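Local coordinates for protein peptide synthase (Silicibacter pomeroyi DSS-3, PDB 2QTP) that is of unknown function but adopts a variant of the Bacillus chorismate mutase fold and may have a role in amino-acid metabolism, at residues P26-V31 against Q68-R73; Q129-P134 against E162-V167. All coordinates share one frame; numbering follows the deposited sequence.

Contact 1: residues P26-V31 against Q68-R73; sequences PTRKAV and QALGIR
Strand 21-37 packs against the C-terminal end of helix 49-70, and two of its residues, Arg28 and Ala30, make most of the contact. Arg28 points toward the helix end. Its CG lies beside the backbone N, and the chain bends at chi3 (-62°). This brings the guanidinium to the carbonyl oxygen of Leu70. Arg28 NH2 gives the better bond, 2.8 Å to Leu70 O. This donor lies in the carbonyl plane, on a lone pair, with a somewhat bent N-H...O angle of 143°. NH1 of Arg28 adds a weak bond of 3.0 Å to Leu70 O. Leu70 CD2 sits over the centre of one guanidinium face of Arg28, 3.7 Å above its plane. At the edge, Ile72 CG2 comes to 3.6 Å from Arg28 NH2. That same NH2 also forms a salt bridge with Asp171, on the adjacent strand 162-171. An alanine here would remove both donors to Leu70 O and the partner of Asp171, and would probably loosen the hold of the strand on the helix end. Lys29 points away from the helix, and its NZ bonds to Gly149 O. Ala30 faces the helix again, and its CB meets Leu70 CG at 3.7 Å. Beyond Leu70 the helix closes in a Schellman motif, with Gly71 at positive phi (56°). A positive group thus sits at the carbonyl end of a helix, where the helix dipole is likely to favour it. The methyl over its face and the carboxylate of Asp171 probably help to hold it there.

Contact 2: residues Q129-P134 against E162-V167; sequences QVLDVP and EIMVAV
Strands 131-134 and 162-167 run in roughly the same direction, with 32° between them, and their axes stay 8.1 Å apart at the closest. They are therefore layered face to face and are not paired by their backbones. Leu131 and Val133 both point toward the other strand, as do Met164 and Ala166. Met164 is selenomethionine. It is extended through chi1 and chi2, with CG anti to the backbone N, then bends at chi3 (70°). The bend turns Met164 CE toward Leu131, where it lies 3.8 Å from Leu131 CB and 3.9 Å from Leu131 CD2. Strand 131-135 pairs with strand 148-152 in a small antiparallel sheet, and strand 162-171 belongs to the larger mixed sheet. The contact thus joins two sheets across the buried core of this chorismate mutase-like fold. Leu131 CG is also anti to its backbone N, and Leu131 CD2 reaches toward Ala166 CB, at 4.3 Å. Val133 has CG1 anti to the backbone N, which places CG2 beside that N. Val133 CG2 meets Ala166 CB at 3.8 Å. Val33 of strand 21-37 touches both Met164 and Ala166.

How the contacts relate
Both contacts involve the mixed sheet, where strands 21-37 and 162-171 are antiparallel neighbours. Contact 1 joins that sheet to the end of helix 49-70 and is only partly buried. Contact 2 joins it to the small sheet of strands 131-135 and 148-152 and is buried, its centre about 5 Å from the centre of the molecule. Their centres are about 18 Å apart. The chemistry follows the place: contact 1 combines a charged side chain and a helix-end carbonyl with apolar groups, while contact 2 is made by apolar side chains. Val31 ties them together. Val31 points away from the helix, and its CG2 packs on Ala166 CB at 3.9 Å.

Contact 1: residues P26-V31 against Q68-R73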
loop_
_atom_site.group_PDB
_atom_site.type_symbol
_atom_site.label_atom_id
_atom_site.label_comp_id
_atom_site.label_asym_id
_atom_site.label_seq_id
_atom_site.Cartn_x
_atom_site.Cartn_y
_atom_site.Cartn_z
ATOM N N PRO A 26 -0.066 23.604 -0.064
ATOM C CA PRO A 26 -0.223 22.484 0.868
ATOM C C PRO A 26 0.582 21.282 0.457
ATOM O O PRO A 26 0.700 21.016 -0.730
ATOM C CB PRO A 26 -1.715 22.136 0.750
ATOM C CG PRO A 26 -2.355 23.446 0.405
ATOM C CD PRO A 26 -1.366 24.105 -0.541
ATOM N N THR A 27 1.121 20.555 1.428
ATOM C CA THR A 27 1.801 19.340 1.122
ATOM C C THR A 27 0.767 18.210 1.099
ATOM O O THR A 27 -0.225 18.248 1.814
ATOM C CB THR A 27 2.969 19.092 2.091
ATOM O OG1 THR A 27 2.495 19.066 3.432
ATOM C CG2 THR A 27 4.007 20.212 1.941
ATOM N N ARG A 28 0.974 17.223 0.236
ATOM C CA ARG A 28 -0.017 16.191 0.047
ATOM C C ARG A 28 0.567 14.800 0.025
ATOM O O ARG A 28 1.677 14.577 -0.472
ATOM C CB ARG A 28 -0.794 16.427 -1.252
ATOM C CG ARG A 28 -1.522 17.763 -1.349
ATOM C CD ARG A 28 -2.315 17.842 -2.631
ATOM N NE ARG A 28 -1.417 17.754 -3.787
ATOM C CZ ARG A 28 -1.784 17.399 -5.014
ATOM N NH1 ARG A 28 -3.050 17.078 -5.285
ATOM N NH2 ARG A 28 -0.877 17.356 -5.971
ATOM N N LYS A 29 -0.197 13.857 0.564
ATOM C CA LYS A 29 0.170 12.450 0.550
ATOM C C LYS A 29 -1.013 11.683 -0.018
ATOM O O LYS A 29 -2.177 12.023 0.251
ATOM C CB LYS A 29 0.424 11.921 1.963
ATOM C CG LYS A 29 1.329 12.747 2.833
ATOM C CD LYS A 29 1.507 12.018 4.154
ATOM C CE LYS A 29 2.525 12.672 5.060
ATOM N NZ LYS A 29 2.503 11.946 6.354
ATOM N N ALA A 30 -0.737 10.641 -0.784
ATOM C CA ALA A 30 -1.805 9.787 -1.290
ATOM C C ALA A 30 -1.382 8.359 -1.081
ATOM O O ALA A 30 -0.180 8.050 -1.118
ATOM C CB ALA A 30 -2.089 10.063 -2.767
ATOM N N VAL A 31 -2.358 7.488 -0.856
ATOM C CA VAL A 31 -2.111 6.056 -0.749
ATOM C C VAL A 31 -3.280 5.318 -1.424
ATOM O O VAL A 31 -4.427 5.702 -1.260
ATOM C CB VAL A 31 -1.870 5.575 0.738
ATOM C CG1 VAL A 31 -2.884 6.079 1.675
ATOM C CG2 VAL A 31 -1.793 4.029 0.820
ATOM N N GLN A 68 -2.832 9.739 -10.235
ATOM C CA GLN A 68 -4.114 10.260 -10.682
ATOM C C GLN A 68 -4.838 11.006 -9.569
ATOM O O GLN A 68 -5.417 12.038 -9.823
ATOM C CB GLN A 68 -5.025 9.161 -11.208
ATOM C CG GLN A 68 -4.646 8.670 -12.587
ATOM C CD GLN A 68 -5.472 7.462 -13.028
ATOM O OE1 GLN A 68 -5.883 6.624 -12.212
ATOM N NE2 GLN A 68 -5.704 7.361 -14.331
ATOM N N ALA A 69 -4.800 10.497 -8.342
ATOM C CA ALA A 69 -5.446 11.162 -7.213
ATOM C C ALA A 69 -4.834 12.528 -6.903
ATOM O O ALA A 69 -5.527 13.445 -6.502
ATOM C CB ALA A 69 -5.381 10.271 -5.964
ATOM N N LEU A 70 -3.527 12.635 -7.043
ATOM C CA LEU A 70 -2.804 13.852 -6.751
ATOM C C LEU A 70 -2.728 14.739 -7.980
ATOM O O LEU A 70 -2.218 15.841 -7.918
ATOM C CB LEU A 70 -1.373 13.527 -6.319
ATOM C CG LEU A 70 -1.141 12.873 -4.967
ATOM C CD1 LEU A 70 0.282 12.251 -4.939
ATOM C CD2 LEU A 70 -1.387 13.862 -3.834
ATOM N N GLY A 71 -3.210 14.240 -9.106
ATOM C CA GLY A 71 -3.167 14.989 -10.350
ATOM C C GLY A 71 -1.761 15.407 -10.712
ATOM O O GLY A 71 -1.547 16.542 -11.119
ATOM N N ILE A 72 -0.790 14.512 -10.552
ATOM C CA ILE A 72 0.573 14.857 -10.928
ATOM C C ILE A 72 1.109 13.834 -11.902
ATOM O O ILE A 72 0.502 12.783 -12.112
ATOM C CB ILE A 72 1.531 14.976 -9.704
ATOM C CG1 ILE A 72 1.721 13.626 -8.998
ATOM C CG2 ILE A 72 1.018 16.009 -8.720
ATOM C CD1 ILE A 72 2.712 13.693 -7.857
ATOM N N ARG A 73 2.237 14.188 -12.513
ATOM C CA ARG A 73 3.005 13.286 -13.337
ATOM C C ARG A 73 3.879 12.533 -12.325
ATOM O O ARG A 73 4.206 13.075 -11.276
ATOM C CB ARG A 73 3.847 14.068 -14.362
#

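Contact 2: residues Q129-P134 against E162-V167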
loop_
_atom_site.group_PDB
_atom_site.type_symbol
_atom_site.label_atom_id
_atom_site.label_comp_id
_atom_site.label_asym_id
_atom_site.label_seq_id
_atom_site.Cartn_x
_atom_site.Cartn_y
_atom_site.Cartn_z
ATOM N N GLN A 129 -7.563 -3.394 11.074
ATOM C CA GLN A 129 -6.300 -3.006 11.667
ATOM C C GLN A 129 -5.559 -2.053 10.744
ATOM O O GLN A 129 -5.588 -2.184 9.491
ATOM C CB GLN A 129 -5.382 -4.194 11.910
ATOM C CG GLN A 129 -5.701 -5.081 13.069
ATOM C CD GLN A 129 -4.603 -6.123 13.255
ATOM O OE1 GLN A 129 -3.430 -5.860 12.978
ATOM N NE2 GLN A 129 -4.974 -7.302 13.722
ATOM N N VAL A 130 -4.870 -1.119 11.387
ATOM C CA VAL A 130 -4.107 -0.084 10.717
ATOM C C VAL A 130 -2.772 -0.587 10.174
ATOM O O VAL A 130 -2.030 -1.296 10.850
ATOM C CB VAL A 130 -3.881 1.150 11.657
ATOM C CG1 VAL A 130 -2.899 2.109 11.024
ATOM C CG2 VAL A 130 -5.234 1.826 12.017
ATOM N N LEU A 131 -2.499 -0.248 8.914
ATOM C CA LEU A 131 -1.232 -0.604 8.262
ATOM C C LEU A 131 -0.494 0.709 8.060
ATOM O O LEU A 131 -1.041 1.654 7.487
ATOM C CB LEU A 131 -1.485 -1.283 6.888
ATOM C CG LEU A 131 -0.343 -1.660 5.951
ATOM C CD1 LEU A 131 0.590 -2.739 6.549
ATOM C CD2 LEU A 131 -0.960 -2.125 4.585
ATOM N N ASP A 132 0.742 0.758 8.526
ATOM C CA ASP A 132 1.561 1.925 8.359
ATOM C C ASP A 132 2.365 1.777 7.072
ATOM O O ASP A 132 3.114 0.818 6.919
ATOM C CB ASP A 132 2.486 2.053 9.553
ATOM C CG ASP A 132 2.645 3.498 10.029
ATOM O OD1 ASP A 132 2.866 4.448 9.202
ATOM O OD2 ASP A 132 2.564 3.655 11.275
ATOM N N VAL A 133 2.160 2.681 6.117
ATOM C CA VAL A 133 2.899 2.641 4.855
ATOM C C VAL A 133 4.101 3.604 4.950
ATOM O O VAL A 133 3.933 4.790 5.102
ATOM C CB VAL A 133 2.020 3.007 3.664
ATOM C CG1 VAL A 133 2.770 2.681 2.342
ATOM C CG2 VAL A 133 0.677 2.288 3.763
ATOM N N PRO A 134 5.319 3.078 4.881
ATOM C CA PRO A 134 6.496 3.930 4.965
ATOM C C PRO A 134 6.663 4.843 3.732
ATOM O O PRO A 134 6.146 4.544 2.659
ATOM C CB PRO A 134 7.637 2.921 5.075
ATOM C CG PRO A 134 7.118 1.690 4.531
ATOM C CD PRO A 134 5.660 1.666 4.703
ATOM N N GLU A 162 -7.357 -13.093 2.756
ATOM C CA GLU A 162 -7.007 -11.981 1.889
ATOM C C GLU A 162 -5.639 -11.385 2.177
ATOM O O GLU A 162 -5.012 -11.695 3.193
ATOM C CB GLU A 162 -8.056 -10.875 2.036
ATOM C CG GLU A 162 -9.483 -11.303 1.668
ATOM C CD GLU A 162 -10.503 -10.170 1.753
ATOM O OE1 GLU A 162 -10.441 -9.323 2.692
ATOM O OE2 GLU A 162 -11.361 -10.119 0.857
ATOM N N ILE A 163 -5.222 -10.498 1.267
ATOM C CA ILE A 163 -4.057 -9.597 1.437
ATOM C C ILE A 163 -4.491 -8.148 1.097
ATOM O O ILE A 163 -5.216 -7.934 0.111
ATOM C CB ILE A 163 -2.837 -9.975 0.564
ATOM C CG1 ILE A 163 -2.446 -11.430 0.757
ATOM C CG2 ILE A 163 -1.596 -9.126 0.896
ATOM C CD1 ILE A 163 -1.228 -11.850 -0.054
HETATM N N MSE A 164 -4.109 -7.188 1.958
HETATM C CA MSE A 164 -4.362 -5.764 1.741
HETATM C C MSE A 164 -3.000 -5.164 1.363
HETATM O O MSE A 164 -2.047 -5.211 2.136
HETATM C CB MSE A 164 -4.956 -5.105 2.998
HETATM C CG MSE A 164 -5.439 -3.724 2.789
HETATM SE SE MSE A 164 -6.269 -2.865 4.252
HETATM C CE MSE A 164 -4.697 -2.585 5.441
ATOM N N VAL A 165 -2.894 -4.675 0.139
ATOM C CA VAL A 165 -1.637 -4.144 -0.394
ATOM C C VAL A 165 -1.793 -2.625 -0.607
ATOM O O VAL A 165 -2.793 -2.204 -1.111
ATOM C CB VAL A 165 -1.355 -4.824 -1.756
ATOM C CG1 VAL A 165 0.016 -4.400 -2.298
ATOM C CG2 VAL A 165 -1.497 -6.367 -1.609
ATOM N N ALA A 166 -0.784 -1.841 -0.262
ATOM C CA ALA A 166 -0.802 -0.400 -0.372
ATOM C C ALA A 166 0.458 0.168 -1.032
ATOM O O ALA A 166 1.573 -0.320 -0.821
ATOM C CB ALA A 166 -0.982 0.241 1.044
ATOM N N VAL A 167 0.253 1.209 -1.846
ATOM C CA VAL A 167 1.329 2.032 -2.416
ATOM C C VAL A 167 1.028 3.501 -2.070
ATOM O O VAL A 167 -0.116 3.970 -2.220
ATOM C CB VAL A 167 1.425 1.843 -3.941
ATOM C CG1 VAL A 167 2.358 2.880 -4.560
ATOM C CG2 VAL A 167 1.845 0.355 -4.289
#